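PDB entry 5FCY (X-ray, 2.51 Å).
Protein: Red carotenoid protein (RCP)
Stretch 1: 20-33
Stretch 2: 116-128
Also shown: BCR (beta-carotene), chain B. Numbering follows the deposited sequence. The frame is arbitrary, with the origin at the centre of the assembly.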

ATOM      1  N   LYS A  20       8.752  -8.578   5.169  1.00 42.20           N
ATOM      2  CA  LYS A  20       8.940 -10.007   5.378  1.00 42.46           C
ATOM      3  C   LYS A  20       7.633 -10.785   5.344  1.00 42.05           C
ATOM      4  O   LYS A  20       7.666 -12.018   5.280  1.00 42.11           O
ATOM      5  CB  LYS A  20       9.635 -10.258   6.720  1.00 43.54           C
ATOM      6  CG  LYS A  20      11.073  -9.782   6.768  1.00 44.24           C
ATOM      7  CD  LYS A  20      11.556  -9.635   8.203  1.00 46.11           C
ATOM      8  CE  LYS A  20      12.953  -9.032   8.273  1.00 48.45           C
ATOM      9  NZ  LYS A  20      13.257  -8.485   9.630  1.00 50.12           N
ATOM     10  N   LEU A  21       6.495 -10.100   5.385  1.00 42.09           N
ATOM     11  CA  LEU A  21       5.201 -10.758   5.384  1.00 41.21           C
ATOM     12  C   LEU A  21       4.850 -11.236   3.977  1.00 41.40           C
ATOM     13  O   LEU A  21       5.462 -10.837   2.982  1.00 41.59           O
ATOM     14  CB  LEU A  21       4.122  -9.807   5.898  1.00 41.23           C
ATOM     15  CG  LEU A  21       4.442  -9.031   7.177  1.00 42.85           C
ATOM     16  CD1 LEU A  21       3.293  -8.091   7.526  1.00 41.97           C
ATOM     17  CD2 LEU A  21       4.735  -9.979   8.334  1.00 45.21           C
ATOM     18  N   ASP A  22       3.851 -12.112   3.901  1.00 41.61           N
ATOM     19  CA  ASP A  22       3.288 -12.482   2.612  1.00 41.01           C
ATOM     20  C   ASP A  22       2.649 -11.260   1.955  1.00 40.37           C
ATOM     21  O   ASP A  22       2.243 -10.303   2.619  1.00 39.72           O
ATOM     22  CB  ASP A  22       2.259 -13.602   2.777  1.00 41.20           C
ATOM     23  CG  ASP A  22       2.880 -14.906   3.253  1.00 42.96           C
ATOM     24  OD1 ASP A  22       4.034 -15.196   2.869  1.00 43.53           O
ATOM     25  OD2 ASP A  22       2.212 -15.644   4.011  1.00 44.48           O
ATOM     26  N   VAL A  23       2.568 -11.301   0.623  1.00 41.66           N
ATOM     27  CA  VAL A  23       2.067 -10.156  -0.137  1.00 40.94           C
ATOM     28  C   VAL A  23       0.667  -9.777   0.327  1.00 40.02           C
ATOM     29  O   VAL A  23       0.371  -8.602   0.574  1.00 39.58           O
ATOM     30  CB  VAL A  23       2.098 -10.459  -1.645  1.00 43.09           C
ATOM     31  CG1 VAL A  23       1.482  -9.314  -2.441  1.00 42.71           C
ATOM     32  CG2 VAL A  23       3.522 -10.696  -2.091  1.00 45.67           C
ATOM     33  N   ASP A  24      -0.224 -10.764   0.432  1.00 39.55           N
ATOM     34  CA  ASP A  24      -1.578 -10.483   0.895  1.00 40.37           C
ATOM     35  C   ASP A  24      -1.576 -10.008   2.340  1.00 39.98           C
ATOM     36  O   ASP A  24      -2.353  -9.119   2.707  1.00 39.90           O
ATOM     37  CB  ASP A  24      -2.450 -11.725   0.735  1.00 41.59           C
ATOM     38  CG  ASP A  24      -2.905 -11.938  -0.697  1.00 42.57           C
ATOM     39  OD1 ASP A  24      -2.629 -11.063  -1.545  1.00 42.69           O
ATOM     40  OD2 ASP A  24      -3.549 -12.974  -0.970  1.00 43.10           O
ATOM     41  N   GLU A  25      -0.710 -10.585   3.175  1.00 40.30           N
ATOM     42  CA  GLU A  25      -0.574 -10.110   4.547  1.00 40.50           C
ATOM     43  C   GLU A  25      -0.127  -8.654   4.578  1.00 39.78           C
ATOM     44  O   GLU A  25      -0.601  -7.865   5.405  1.00 39.25           O
ATOM     45  CB  GLU A  25       0.419 -10.993   5.304  1.00 41.49           C
ATOM     46  CG  GLU A  25       0.457 -10.755   6.804  1.00 42.92           C
ATOM     47  CD  GLU A  25      -0.795 -11.243   7.502  1.00 45.13           C
ATOM     48  OE1 GLU A  25      -1.685 -11.788   6.816  1.00 45.12           O
ATOM     49  OE2 GLU A  25      -0.891 -11.083   8.736  1.00 46.58           O
ATOM     50  N   GLN A  26       0.791  -8.279   3.683  1.00 39.20           N
ATOM     51  CA  GLN A  26       1.232  -6.890   3.599  1.00 38.92           C
ATOM     52  C   GLN A  26       0.068  -5.973   3.255  1.00 39.02           C
ATOM     53  O   GLN A  26      -0.123  -4.926   3.883  1.00 38.85           O
ATOM     54  CB  GLN A  26       2.343  -6.751   2.555  1.00 38.23           C
ATOM     55  CG  GLN A  26       3.671  -7.387   2.949  1.00 38.91           C
ATOM     56  CD  GLN A  26       4.801  -7.042   1.991  1.00 38.33           C
ATOM     57  OE1 GLN A  26       5.045  -5.873   1.693  1.00 37.28           O
ATOM     58  NE2 GLN A  26       5.497  -8.064   1.506  1.00 38.83           N
ATOM     59  N   LEU A  27      -0.719  -6.351   2.246  1.00 39.53           N
ATOM     60  CA  LEU A  27      -1.853  -5.529   1.844  1.00 40.16           C
ATOM     61  C   LEU A  27      -2.878  -5.423   2.964  1.00 40.58           C
ATOM     62  O   LEU A  27      -3.512  -4.375   3.139  1.00 41.24           O
ATOM     63  CB  LEU A  27      -2.488  -6.108   0.579  1.00 40.76           C
ATOM     64  CG  LEU A  27      -1.712  -5.863  -0.715  1.00 40.86           C
ATOM     65  CD1 LEU A  27      -2.114  -6.864  -1.788  1.00 40.51           C
ATOM     66  CD2 LEU A  27      -1.938  -4.439  -1.201  1.00 40.48           C
ATOM     67  N   ALA A  28      -3.052  -6.497   3.737  1.00 40.28           N
ATOM     68  CA  ALA A  28      -3.993  -6.461   4.852  1.00 41.40           C
ATOM     69  C   ALA A  28      -3.538  -5.467   5.912  1.00 41.40           C
ATOM     70  O   ALA A  28      -4.330  -4.654   6.399  1.00 42.12           O
ATOM     71  CB  ALA A  28      -4.148  -7.857   5.455  1.00 42.17           C
ATOM     72  N   LEU A  29      -2.257  -5.521   6.280  1.00 40.54           N
ATOM     73  CA  LEU A  29      -1.726  -4.574   7.255  1.00 41.34           C
ATOM     74  C   LEU A  29      -1.920  -3.139   6.779  1.00 41.23           C
ATOM     75  O   LEU A  29      -2.359  -2.271   7.542  1.00 42.49           O
ATOM     76  CB  LEU A  29      -0.247  -4.865   7.505  1.00 40.07           C
ATOM     77  CG  LEU A  29       0.461  -3.958   8.509  1.00 39.81           C
ATOM     78  CD1 LEU A  29      -0.156  -4.099   9.885  1.00 44.29           C
ATOM     79  CD2 LEU A  29       1.940  -4.284   8.548  1.00 40.17           C
ATOM     80  N   PHE A  30      -1.600  -2.875   5.511  1.00 40.36           N
ATOM     81  CA  PHE A  30      -1.752  -1.529   4.965  1.00 41.23           C
ATOM     82  C   PHE A  30      -3.206  -1.075   5.028  1.00 42.62           C
ATOM     83  O   PHE A  30      -3.486   0.101   5.282  1.00 43.20           O
ATOM     84  CB  PHE A  30      -1.241  -1.506   3.518  1.00 40.12           C
ATOM     85  CG  PHE A  30      -0.629  -0.193   3.075  1.00 39.45           C
ATOM     86  CD1 PHE A  30      -0.235   0.779   3.980  1.00 39.65           C
ATOM     87  CD2 PHE A  30      -0.443   0.056   1.725  1.00 39.13           C
ATOM     88  CE1 PHE A  30       0.335   1.961   3.544  1.00 39.22           C
ATOM     89  CE2 PHE A  30       0.118   1.237   1.288  1.00 38.68           C
ATOM     90  CZ  PHE A  30       0.505   2.192   2.198  1.00 38.81           C
ATOM     91  N   TRP A  31      -4.146  -1.998   4.804  1.00 42.79           N
ATOM     92  CA  TRP A  31      -5.562  -1.642   4.802  1.00 44.06           C
ATOM     93  C   TRP A  31      -6.054  -1.290   6.200  1.00 45.67           C
ATOM     94  O   TRP A  31      -6.787  -0.310   6.377  1.00 46.91           O
ATOM     95  CB  TRP A  31      -6.389  -2.791   4.226  1.00 44.69           C
ATOM     96  CG  TRP A  31      -7.851  -2.671   4.512  1.00 45.84           C
ATOM     97  CD1 TRP A  31      -8.557  -3.345   5.464  1.00 45.86           C
ATOM     98  CD2 TRP A  31      -8.789  -1.819   3.844  1.00 46.95           C
ATOM     99  NE1 TRP A  31      -9.877  -2.969   5.429  1.00 46.80           N
ATOM    100  CE2 TRP A  31     -10.046  -2.032   4.443  1.00 47.30           C
ATOM    101  CE3 TRP A  31      -8.689  -0.898   2.798  1.00 47.88           C
ATOM    102  CZ2 TRP A  31     -11.193  -1.360   4.032  1.00 48.81           C
ATOM    103  CZ3 TRP A  31      -9.828  -0.230   2.389  1.00 49.55           C
ATOM    104  CH2 TRP A  31     -11.064  -0.465   3.005  1.00 50.32           C
ATOM    105  N   PHE A  32      -5.674  -2.081   7.205  1.00 45.19           N
ATOM    106  CA  PHE A  32      -6.137  -1.808   8.561  1.00 46.16           C
ATOM    107  C   PHE A  32      -5.542  -0.513   9.095  1.00 48.74           C
ATOM    108  O   PHE A  32      -6.234   0.259   9.768  1.00 51.06           O
ATOM    109  CB  PHE A  32      -5.803  -2.982   9.477  1.00 46.13           C
ATOM    110  CG  PHE A  32      -6.702  -4.166   9.283  1.00 46.26           C
ATOM    111  CD1 PHE A  32      -8.019  -4.128   9.711  1.00 45.73           C
ATOM    112  CD2 PHE A  32      -6.236  -5.314   8.669  1.00 45.93           C
ATOM    113  CE1 PHE A  32      -8.851  -5.212   9.531  1.00 46.32           C
ATOM    114  CE2 PHE A  32      -7.066  -6.403   8.488  1.00 46.03           C
ATOM    115  CZ  PHE A  32      -8.373  -6.352   8.919  1.00 46.42           C
ATOM    116  N   ILE A  33      -4.265  -0.254   8.801  1.00 47.73           N
ATOM    117  CA  ILE A  33      -3.672   1.039   9.136  1.00 48.24           C
ATOM    118  C   ILE A  33      -4.519   2.167   8.563  1.00 50.61           C
ATOM    119  O   ILE A  33      -4.768   3.178   9.229  1.00 53.28           O
ATOM    120  CB  ILE A  33      -2.220   1.111   8.625  1.00 46.42           C
ATOM    121  CG1 ILE A  33      -1.344   0.093   9.356  1.00 45.66           C
ATOM    122  CG2 ILE A  33      -1.652   2.514   8.815  1.00 46.94           C
ATOM    123  CD1 ILE A  33       0.039  -0.089   8.747  1.00 43.11           C
ATOM    124  N   PRO A 116     -13.113  -5.021  -3.327  1.00 54.89           N
ATOM    125  CA  PRO A 116     -13.254  -4.782  -1.885  1.00 53.13           C
ATOM    126  C   PRO A 116     -12.304  -5.642  -1.066  1.00 51.13           C
ATOM    127  O   PRO A 116     -11.638  -6.552  -1.563  1.00 50.85           O
ATOM    128  CB  PRO A 116     -14.715  -5.145  -1.611  1.00 51.97           C
ATOM    129  CG  PRO A 116     -15.039  -6.166  -2.646  1.00 51.33           C
ATOM    130  CD  PRO A 116     -14.252  -5.784  -3.871  1.00 53.46           C
ATOM    131  N   PHE A 117     -12.256  -5.323   0.258  1.00 50.55           N
ATOM    132  CA  PHE A 117     -11.480  -6.025   1.270  1.00 48.60           C
ATOM    133  C   PHE A 117     -12.364  -7.028   2.003  1.00 49.21           C
ATOM    134  O   PHE A 117     -13.524  -6.725   2.303  1.00 49.87           O
ATOM    135  CB  PHE A 117     -10.898  -5.026   2.272  1.00 47.93           C
ATOM    136  CG  PHE A 117      -9.965  -5.638   3.279  1.00 46.93           C
ATOM    137  CD1 PHE A 117      -8.606  -5.695   3.033  1.00 46.67           C
ATOM    138  CD2 PHE A 117     -10.445  -6.140   4.477  1.00 46.94           C
ATOM    139  CE1 PHE A 117      -7.742  -6.246   3.960  1.00 45.87           C
ATOM    140  CE2 PHE A 117      -9.585  -6.696   5.405  1.00 46.60           C
ATOM    141  CZ  PHE A 117      -8.233  -6.751   5.145  1.00 46.08           C
ATOM    142  N   PRO A 118     -11.882  -8.232   2.317  1.00 49.31           N
ATOM    143  CA  PRO A 118     -12.770  -9.239   2.909  1.00 49.07           C
ATOM    144  C   PRO A 118     -12.918  -9.071   4.414  1.00 50.40           C
ATOM    145  O   PRO A 118     -11.941  -8.854   5.136  1.00 50.14           O
ATOM    146  CB  PRO A 118     -12.072 -10.559   2.559  1.00 48.15           C
ATOM    147  CG  PRO A 118     -10.628 -10.206   2.554  1.00 48.46           C
ATOM    148  CD  PRO A 118     -10.528  -8.770   2.085  1.00 48.88           C
ATOM    149  N   ALA A 119     -14.165  -9.190   4.884  1.00 51.16           N
ATOM    150  CA  ALA A 119     -14.448  -9.011   6.306  1.00 51.71           C
ATOM    151  C   ALA A 119     -13.725 -10.045   7.159  1.00 51.67           C
ATOM    152  O   ALA A 119     -13.235  -9.727   8.248  1.00 52.90           O
ATOM    153  CB  ALA A 119     -15.956  -9.091   6.556  1.00 53.13           C
ATOM    154  N   ASP A 120     -13.653 -11.289   6.688  1.00 50.87           N
ATOM    155  CA  ASP A 120     -13.214 -12.403   7.516  1.00 50.67           C
ATOM    156  C   ASP A 120     -11.697 -12.556   7.565  1.00 50.37           C
ATOM    157  O   ASP A 120     -11.208 -13.621   7.961  1.00 50.82           O
ATOM    158  CB  ASP A 120     -13.841 -13.705   7.015  1.00 48.39           C
ATOM    159  CG  ASP A 120     -13.251 -14.161   5.702  1.00 47.62           C
ATOM    160  OD1 ASP A 120     -13.057 -13.302   4.815  1.00 47.46           O
ATOM    161  OD2 ASP A 120     -12.967 -15.371   5.564  1.00 46.14           O
ATOM    162  N   TYR A 121     -10.942 -11.530   7.182  1.00 50.16           N
ATOM    163  CA  TYR A 121      -9.486 -11.597   7.226  1.00 50.14           C
ATOM    164  C   TYR A 121      -9.014 -11.082   8.580  1.00 50.60           C
ATOM    165  O   TYR A 121      -9.366  -9.968   8.983  1.00 50.98           O
ATOM    166  CB  TYR A 121      -8.855 -10.787   6.093  1.00 49.06           C
ATOM    167  CG  TYR A 121      -7.403 -11.142   5.859  1.00 47.84           C
ATOM    168  CD1 TYR A 121      -6.399 -10.592   6.642  1.00 47.36           C
ATOM    169  CD2 TYR A 121      -7.039 -12.041   4.866  1.00 46.67           C
ATOM    170  CE1 TYR A 121      -5.073 -10.922   6.438  1.00 46.37           C
ATOM    171  CE2 TYR A 121      -5.718 -12.376   4.654  1.00 46.36           C
ATOM    172  CZ  TYR A 121      -4.739 -11.814   5.442  1.00 45.97           C
ATOM    173  OH  TYR A 121      -3.422 -12.151   5.227  1.00 44.03           O
ATOM    174  N   LYS A 122      -8.230 -11.895   9.281  1.00 50.62           N
ATOM    175  CA  LYS A 122      -7.651 -11.520  10.561  1.00 52.03           C
ATOM    176  C   LYS A 122      -6.134 -11.508  10.440  1.00 50.96           C
ATOM    177  O   LYS A 122      -5.544 -12.387   9.806  1.00 50.42           O
ATOM    178  CB  LYS A 122      -8.086 -12.482  11.675  1.00 52.99           C
ATOM    179  CG  LYS A 122      -9.568 -12.405  11.995  1.00 55.24           C
ATOM    180  CD  LYS A 122      -9.952 -13.352  13.118  1.00 57.91           C
ATOM    181  CE  LYS A 122     -11.438 -13.260  13.430  1.00 60.75           C
ATOM    182  NZ  LYS A 122     -11.849 -14.199  14.512  1.00 61.22           N
ATOM    183  N   LEU A 123      -5.510 -10.504  11.046  1.00 50.35           N
ATOM    184  CA  LEU A 123      -4.069 -10.350  10.933  1.00 50.23           C
ATOM    185  C   LEU A 123      -3.345 -11.428  11.727  1.00 50.76           C
ATOM    186  O   LEU A 123      -3.790 -11.840  12.804  1.00 51.29           O
ATOM    187  CB  LEU A 123      -3.641  -8.967  11.421  1.00 50.27           C
ATOM    188  CG  LEU A 123      -4.172  -7.761  10.642  1.00 49.08           C
ATOM    189  CD1 LEU A 123      -3.619  -6.475  11.235  1.00 49.69           C
ATOM    190  CD2 LEU A 123      -3.821  -7.862   9.164  1.00 47.10           C
ATOM    191  N   SER A 124      -2.222 -11.888  11.183  1.00 50.11           N
ATOM    192  CA  SER A 124      -1.354 -12.805  11.900  1.00 50.20           C
ATOM    193  C   SER A 124      -0.909 -12.193  13.225  1.00 51.12           C
ATOM    194  O   SER A 124      -1.005 -10.983  13.447  1.00 51.09           O
ATOM    195  CB  SER A 124      -0.130 -13.150  11.052  1.00 50.11           C
ATOM    196  OG  SER A 124       0.911 -13.679  11.855  1.00 53.00           O
ATOM    197  N   SER A 125      -0.411 -13.055  14.114  1.00 51.83           N
ATOM    198  CA  SER A 125       0.126 -12.575  15.384  1.00 51.42           C
ATOM    199  C   SER A 125       1.234 -11.557  15.154  1.00 51.61           C
ATOM    200  O   SER A 125       1.314 -10.542  15.856  1.00 51.17           O
ATOM    201  CB  SER A 125       0.642 -13.755  16.209  1.00 51.40           C
ATOM    202  OG  SER A 125       1.234 -13.315  17.418  1.00 50.79           O
ATOM    203  N   GLU A 126       2.096 -11.812  14.166  1.00 52.56           N
ATOM    204  CA  GLU A 126       3.187 -10.892  13.860  1.00 52.63           C
ATOM    205  C   GLU A 126       2.658  -9.558  13.345  1.00 51.81           C
ATOM    206  O   GLU A 126       3.143  -8.495  13.748  1.00 51.78           O
ATOM    207  CB  GLU A 126       4.124 -11.533  12.833  1.00 53.63           C
ATOM    208  CG  GLU A 126       5.403 -10.753  12.566  1.00 53.43           C
ATOM    209  CD  GLU A 126       6.268 -11.387  11.489  1.00 55.68           C
ATOM    210  OE1 GLU A 126       5.904 -12.471  10.983  1.00 55.76           O
ATOM    211  OE2 GLU A 126       7.315 -10.798  11.146  1.00 56.25           O
ATOM    212  N   SER A 127       1.663  -9.595  12.456  1.00 50.94           N
ATOM    213  CA  SER A 127       1.147  -8.365  11.864  1.00 50.65           C
ATOM    214  C   SER A 127       0.471  -7.489  12.911  1.00 51.29           C
ATOM    215  O   SER A 127       0.718  -6.279  12.974  1.00 51.56           O
ATOM    216  CB  SER A 127       0.175  -8.700  10.735  1.00 49.11           C
ATOM    217  OG  SER A 127       0.847  -9.331   9.662  1.00 48.02           O
ATOM    218  N   GLN A 128      -0.392  -8.081  13.740  1.00 51.86           N
ATOM    219  CA  GLN A 128      -1.054  -7.305  14.781  1.00 52.43           C
ATOM    220  C   GLN A 128      -0.040  -6.644  15.704  1.00 52.22           C
ATOM    221  O   GLN A 128      -0.322  -5.591  16.287  1.00 52.05           O
ATOM    222  CB  GLN A 128      -1.998  -8.198  15.587  1.00 52.52           C
ATOM    223  CG  GLN A 128      -3.073  -7.434  16.346  1.00 53.92           C
ATOM    224  CD  GLN A 128      -4.324  -7.204  15.515  1.00 54.94           C
ATOM    225  OE1 GLN A 128      -4.844  -8.128  14.886  1.00 53.84           O
ATOM    226  NE2 GLN A 128      -4.813  -5.968  15.507  1.00 55.92           N
TER
HETATM  227  C1  BCR B 201      -7.563 -10.056  -1.102  1.00 47.63           C
HETATM  228  C2  BCR B 201      -8.027 -11.313  -0.371  1.00 46.46           C
HETATM  229  C3  BCR B 201      -6.943 -11.978   0.471  1.00 46.42           C
HETATM  230  C4  BCR B 201      -5.984 -10.954   1.063  1.00 46.21           C
HETATM  231  C5  BCR B 201      -6.609  -9.581   1.042  1.00 47.04           C
HETATM  232  C6  BCR B 201      -6.946  -9.061  -0.138  1.00 46.71           C
HETATM  233  C7  BCR B 201      -6.765  -7.629  -0.544  1.00 46.24           C
HETATM  234  C8  BCR B 201      -6.225  -6.638   0.197  1.00 46.34           C
HETATM  235  C9  BCR B 201      -6.095  -5.245  -0.326  1.00 45.73           C
HETATM  236  C10 BCR B 201      -5.590  -4.281   0.488  1.00 44.88           C
HETATM  237  C11 BCR B 201      -5.396  -2.869   0.111  1.00 45.38           C
HETATM  238  C33 BCR B 201      -6.881  -8.899   2.340  1.00 48.18           C
HETATM  239  C31 BCR B 201      -8.778  -9.479  -1.827  1.00 48.20           C
HETATM  240  C32 BCR B 201      -6.498 -10.467  -2.105  1.00 48.49           C
HETATM  241  C34 BCR B 201      -6.538  -4.970  -1.738  1.00 45.94           C
HETATM  242  C12 BCR B 201      -4.868  -2.001   0.990  1.00 45.32           C
HETATM  243  C13 BCR B 201      -4.639  -0.568   0.669  1.00 45.46           C
HETATM  244  C14 BCR B 201      -4.105   0.241   1.623  1.00 44.90           C
HETATM  245  C15 BCR B 201      -3.817   1.672   1.448  1.00 44.04           C
HETATM  246  C16 BCR B 201      -3.308   2.418   2.441  1.00 44.19           C
HETATM  247  C17 BCR B 201      -3.041   3.846   2.209  1.00 44.43           C
HETATM  248  C18 BCR B 201      -2.541   4.686   3.137  1.00 44.65           C
HETATM  249  C19 BCR B 201      -2.319   6.099   2.730  1.00 44.35           C
HETATM  250  C20 BCR B 201      -1.757   7.029   3.513  1.00 44.61           C
HETATM  251  C21 BCR B 201      -1.575   8.399   3.010  1.00 44.99           C
HETATM  252  C22 BCR B 201      -1.049   9.391   3.755  1.00 44.69           C
HETATM  253  C23 BCR B 201      -0.943  10.745   3.139  1.00 45.32           C
HETATM  254  C24 BCR B 201      -0.541  11.828   3.815  1.00 46.00           C
HETATM  255  C25 BCR B 201      -0.447  13.192   3.218  1.00 47.62           C
HETATM  256  C26 BCR B 201      -0.816  13.484   1.969  1.00 47.67           C
HETATM  257  C27 BCR B 201       0.212  14.070   1.030  1.00 47.13           C
HETATM  258  C28 BCR B 201       1.263  14.815   1.844  1.00 47.13           C
HETATM  259  C29 BCR B 201       0.657  15.428   3.101  1.00 46.08           C
HETATM  260  C30 BCR B 201       0.081  14.358   4.028  1.00 46.68           C
HETATM  261  C35 BCR B 201      -4.999  -0.093  -0.711  1.00 45.98           C
HETATM  262  C36 BCR B 201      -2.235   4.172   4.517  1.00 45.66           C
HETATM  263  C37 BCR B 201      -0.629   9.079   5.164  1.00 44.79           C
HETATM  264  C38 BCR B 201      -2.246  13.338   1.511  1.00 47.33           C
HETATM  265  C39 BCR B 201      -1.080  14.930   4.829  1.00 46.53           C
HETATM  266  C40 BCR B 201       1.179  13.920   4.990  1.00 45.95           C
HETATM  267  O   HOH W   1      -3.477 -13.669   8.888  1.00 49.56           O

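How do the backbones meet? Residues 23-33 form a helix; residues 116-124 are loop, with a type I beta turn at Pro118-Tyr121, and cross it before a second helix begins at Ser125. The CA atoms of Leu29 and Ser127 lie 6.6 Å apart, and those of Trp31 and Phe117 8.2 Å. Within the first helix, main-chain N–H groups from Gln26 onward are satisfied by carbonyls four residues earlier. The Glu25 side chain makes every direct hydrogen bond across, to two hydroxyls and one main-chain N–H.

What satisfies the Glu25 carboxylate? Its OE1 accepts from Tyr121 OH at a very short 2.4 Å and takes a weak bond from water 1, which also donates to Lys122 O. Its OE2 accepts from Ser127 OG at 2.6 Å and from Ser124 N at 2.9 Å. One acidic group thus gathers donors from loop and helix start.

How is the second helix start capped? Ser124 OG accepts from Glu126 N at 3.2 Å, while Ser124 N donates to Glu25 OE2.

What fills the apolar side? The Phe117 ring stacks face-to-face on the five-membered ring of Trp31, centroids 3.7 Å apart, and points its edge toward the Phe32 face. Small Ala28 lets Tyr121 close in, CB to CE1 3.3 Å. Beta-carotene extends this surface, its C33 lying 3.2 Å from Phe117 CE1.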